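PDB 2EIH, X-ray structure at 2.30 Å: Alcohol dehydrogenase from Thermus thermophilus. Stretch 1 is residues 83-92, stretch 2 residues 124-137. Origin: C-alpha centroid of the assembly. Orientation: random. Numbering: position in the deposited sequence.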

# COMPACT_ATOMS: atom_id res chain seq x y z
N ASP A 83 -13.97 36.44 -5.93
CA ASP A 83 -13.09 35.28 -6.14
C ASP A 83 -13.61 34.29 -7.17
O ASP A 83 -14.75 33.86 -7.10
CB ASP A 83 -12.87 34.53 -4.83
CG ASP A 83 -12.12 35.35 -3.80
OD1 ASP A 83 -11.90 34.82 -2.69
OD2 ASP A 83 -11.76 36.50 -4.09
N GLU A 84 -12.75 33.92 -8.11
CA GLU A 84 -13.13 32.96 -9.13
C GLU A 84 -12.93 31.55 -8.55
O GLU A 84 -11.90 31.26 -7.93
CB GLU A 84 -12.28 33.15 -10.38
CG GLU A 84 -12.46 34.51 -11.06
CD GLU A 84 -11.97 34.50 -12.50
OE1 GLU A 84 -12.14 35.51 -13.22
OE2 GLU A 84 -11.42 33.47 -12.92
N VAL A 85 -13.95 30.70 -8.73
CA VAL A 85 -13.94 29.34 -8.18
C VAL A 85 -14.65 28.29 -9.05
O VAL A 85 -15.42 28.60 -9.96
CB VAL A 85 -14.63 29.33 -6.79
CG1 VAL A 85 -13.89 30.23 -5.82
CG2 VAL A 85 -16.09 29.79 -6.91
N VAL A 86 -14.36 27.03 -8.74
CA VAL A 86 -14.99 25.89 -9.40
C VAL A 86 -15.60 25.14 -8.23
O VAL A 86 -15.18 25.30 -7.08
CB VAL A 86 -13.98 24.98 -10.13
CG1 VAL A 86 -13.23 25.78 -11.17
CG2 VAL A 86 -13.01 24.39 -9.13
N ILE A 87 -16.59 24.31 -8.52
CA ILE A 87 -17.31 23.54 -7.52
C ILE A 87 -16.78 22.11 -7.42
O ILE A 87 -16.44 21.50 -8.42
CB ILE A 87 -18.80 23.51 -7.90
CG1 ILE A 87 -19.40 24.91 -7.73
CG2 ILE A 87 -19.52 22.42 -7.13
CD1 ILE A 87 -20.74 25.08 -8.37
N ASN A 88 -16.70 21.61 -6.19
CA ASN A 88 -16.26 20.24 -5.88
C ASN A 88 -17.63 19.60 -5.64
O ASN A 88 -18.20 19.75 -4.56
CB ASN A 88 -15.45 20.24 -4.58
CG ASN A 88 -14.41 19.14 -4.52
OD1 ASN A 88 -14.71 17.97 -4.76
ND2 ASN A 88 -13.19 19.50 -4.16
N PRO A 89 -18.17 18.87 -6.63
CA PRO A 89 -19.48 18.23 -6.56
C PRO A 89 -19.78 17.22 -5.46
O PRO A 89 -20.93 16.78 -5.31
CB PRO A 89 -19.64 17.64 -7.96
CG PRO A 89 -18.25 17.26 -8.30
CD PRO A 89 -17.40 18.38 -7.78
N GLY A 90 -18.78 16.86 -4.66
CA GLY A 90 -19.00 15.88 -3.60
C GLY A 90 -19.55 16.42 -2.29
O GLY A 90 -18.88 17.18 -1.59
N LEU A 91 -20.77 16.02 -1.95
CA LEU A 91 -21.41 16.45 -0.70
C LEU A 91 -21.52 15.30 0.30
O LEU A 91 -22.07 14.24 0.01
CB LEU A 91 -22.80 17.02 -0.97
CG LEU A 91 -22.85 18.40 -1.62
CD1 LEU A 91 -22.13 18.36 -2.96
CD2 LEU A 91 -24.30 18.82 -1.80
N SER A 92 -21.01 15.54 1.50
CA SER A 92 -21.03 14.55 2.56
C SER A 92 -21.31 15.25 3.89
O SER A 92 -21.43 16.48 3.93
CB SER A 92 -19.68 13.83 2.63
OG SER A 92 -18.62 14.76 2.72
N TYR A 124 -27.27 31.16 -9.56
CA TYR A 124 -26.69 31.12 -8.22
C TYR A 124 -26.86 29.76 -7.57
O TYR A 124 -27.81 29.04 -7.85
CB TYR A 124 -27.33 32.17 -7.31
CG TYR A 124 -27.20 33.58 -7.80
CD1 TYR A 124 -28.13 34.11 -8.71
CD2 TYR A 124 -26.15 34.39 -7.38
CE1 TYR A 124 -27.99 35.42 -9.18
CE2 TYR A 124 -26.01 35.69 -7.85
CZ TYR A 124 -26.94 36.20 -8.75
OH TYR A 124 -26.80 37.49 -9.21
N VAL A 125 -25.93 29.42 -6.70
CA VAL A 125 -26.02 28.16 -6.01
C VAL A 125 -25.31 28.34 -4.68
O VAL A 125 -24.33 29.08 -4.59
CB VAL A 125 -25.39 27.01 -6.87
CG1 VAL A 125 -23.88 27.18 -6.94
CG2 VAL A 125 -25.77 25.65 -6.29
N VAL A 126 -25.83 27.70 -3.65
CA VAL A 126 -25.25 27.81 -2.34
C VAL A 126 -24.75 26.46 -1.90
O VAL A 126 -25.50 25.48 -1.91
CB VAL A 126 -26.29 28.28 -1.32
CG1 VAL A 126 -25.81 28.00 0.09
CG2 VAL A 126 -26.58 29.75 -1.50
N LEU A 127 -23.47 26.39 -1.52
CA LEU A 127 -22.90 25.13 -1.04
C LEU A 127 -21.91 25.38 0.09
O LEU A 127 -21.52 26.53 0.35
CB LEU A 127 -22.24 24.35 -2.18
CG LEU A 127 -21.26 24.94 -3.18
CD1 LEU A 127 -20.45 23.83 -3.80
CD2 LEU A 127 -22.01 25.72 -4.25
N PRO A 128 -21.50 24.32 0.80
CA PRO A 128 -20.55 24.49 1.90
C PRO A 128 -19.16 24.96 1.44
O PRO A 128 -18.70 24.58 0.37
CB PRO A 128 -20.52 23.11 2.56
CG PRO A 128 -20.87 22.18 1.44
CD PRO A 128 -21.96 22.92 0.71
N GLU A 129 -18.49 25.78 2.25
CA GLU A 129 -17.17 26.28 1.89
C GLU A 129 -16.17 25.17 1.56
O GLU A 129 -15.15 25.41 0.94
CB GLU A 129 -16.59 27.16 3.01
CG GLU A 129 -16.42 26.45 4.36
CD GLU A 129 -15.70 27.31 5.41
OE1 GLU A 129 -15.68 26.90 6.59
OE2 GLU A 129 -15.16 28.38 5.05
N ALA A 130 -16.49 23.95 1.99
CA ALA A 130 -15.62 22.80 1.76
C ALA A 130 -15.74 22.28 0.32
O ALA A 130 -14.92 21.49 -0.13
CB ALA A 130 -15.95 21.68 2.74
N ASN A 131 -16.77 22.74 -0.39
CA ASN A 131 -16.99 22.28 -1.75
C ASN A 131 -16.67 23.33 -2.79
O ASN A 131 -17.21 23.31 -3.88
CB ASN A 131 -18.44 21.81 -1.89
CG ASN A 131 -18.84 20.81 -0.84
OD1 ASN A 131 -19.95 20.28 -0.86
ND2 ASN A 131 -17.95 20.54 0.10
N LEU A 132 -15.76 24.23 -2.44
CA LEU A 132 -15.35 25.31 -3.32
C LEU A 132 -13.83 25.36 -3.47
O LEU A 132 -13.11 25.38 -2.47
CB LEU A 132 -15.83 26.64 -2.76
CG LEU A 132 -16.78 27.48 -3.59
CD1 LEU A 132 -18.01 26.68 -3.93
CD2 LEU A 132 -17.13 28.73 -2.82
N ALA A 133 -13.35 25.40 -4.70
CA ALA A 133 -11.91 25.47 -4.95
C ALA A 133 -11.63 26.65 -5.87
O ALA A 133 -12.48 27.04 -6.66
CB ALA A 133 -11.42 24.18 -5.58
N PRO A 134 -10.43 27.23 -5.77
CA PRO A 134 -10.08 28.38 -6.62
C PRO A 134 -9.99 27.95 -8.07
O PRO A 134 -9.41 26.90 -8.39
CB PRO A 134 -8.73 28.82 -6.06
CG PRO A 134 -8.12 27.51 -5.66
CD PRO A 134 -9.28 26.82 -4.96
N LYS A 135 -10.58 28.75 -8.95
CA LYS A 135 -10.56 28.48 -10.37
C LYS A 135 -9.22 28.87 -10.95
O LYS A 135 -8.74 29.99 -10.74
CB LYS A 135 -11.65 29.27 -11.10
CG LYS A 135 -11.44 29.34 -12.61
CD LYS A 135 -12.25 30.48 -13.23
CE LYS A 135 -11.84 30.75 -14.67
NZ LYS A 135 -10.43 31.23 -14.76
N PRO A 136 -8.59 27.95 -11.68
CA PRO A 136 -7.29 28.27 -12.30
C PRO A 136 -7.46 29.51 -13.19
O PRO A 136 -8.44 29.61 -13.94
CB PRO A 136 -6.96 26.99 -13.09
CG PRO A 136 -8.33 26.40 -13.37
CD PRO A 136 -9.07 26.62 -12.09
N LYS A 137 -6.53 30.45 -13.11
CA LYS A 137 -6.64 31.67 -13.89
C LYS A 137 -6.29 31.53 -15.37
O LYS A 137 -6.58 32.42 -16.17
CB LYS A 137 -5.79 32.80 -13.28
CG LYS A 137 -6.27 33.26 -11.91
CD LYS A 137 -5.51 34.49 -11.41
CE LYS A 137 -5.90 34.85 -9.98
NZ LYS A 137 -7.37 35.10 -9.85
O HOH W 1 -13.30 21.60 -2.34
O HOH W 2 -19.34 17.94 1.47

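The strongest link between the two stretches is a salt bridge, Glu-84 OE2 to Lys-135 NZ at 3.1 Å, which is also a hydrogen bond donated by the lysine. Both side chains leave the backbone toward the opposite stretch. Lys-135 is extended through chi3 and bends at chi4 (-64°), bringing the ammonium group to the carboxylate; Glu-84 is m at chi1 and t at chi2. Lys-135 NZ also donates to Pro-136 O at 2.7 Å, so a buried lysine has its charge met by a carboxylate, a carbonyl and a further partner elsewhere in the structure, a task suited to a group with three N-H bonds. The backbones of this pair join as well: Lys-135 N donates to Glu-84 O at 3.0 Å with a nearly linear angle of 176°.

That bond opens an antiparallel ladder. Val-86 and Ala-133 form its hydrogen-bonded pair, with Val-86 N to Ala-133 O at 2.8 Å and Ala-133 N to Val-86 O at 3.0 Å. Asn-88 N to Asn-131 O, 2.9 Å and 172°, continues the run of backbone bonds. Pro-134, which lacks an amide hydrogen, sits opposite Val-85 in a non-hydrogen-bonded pair, where its missing donor costs the ladder nothing. The backbones come close here, with Val-85 CA only 3.1 Å from Ala-133 O.

Two waters extend the polar network. Water 1 accepts from Asn-88 ND2 at 2.8 Å and donates to Ala-130 O at 2.7 Å. Water 2 accepts from Ser-92 N at 2.9 Å and from Asn-131 ND2 at 3.3 Å, and donates to Gly-90 O at 3.2 Å. It thereby links Gly-90 O to the asparagine side chain, whose own OD1, 3.4 Å from Gly-90 O, cannot bond to it because both are acceptors. An amide side chain suits this position, since its nitrogen can serve the water.

Apolar packing fills in around these bonds. Ile-87 and Leu-132 share one face of the sheet. Ile-87 is buried there among Val-125, Leu-127 and Leu-132, where an apolar side chain needs no polar partner; its closest approach is Ile-87 CG2 to Leu-127 CD1, 3.7 Å. Val-86 and Ala-133 share the other face, where the single methyl of Ala-133, its CB, meets Val-86 CG2 at 3.9 Å. Val-86 CG1 lies 3.8 Å from Lys-135 CB, so the aliphatic base of the lysine packs against valine while its tip pairs with glutamate. Val-85, whose CA-to-CB bond points away, still brings CG2 to 4.1 Å from Leu-132 CG.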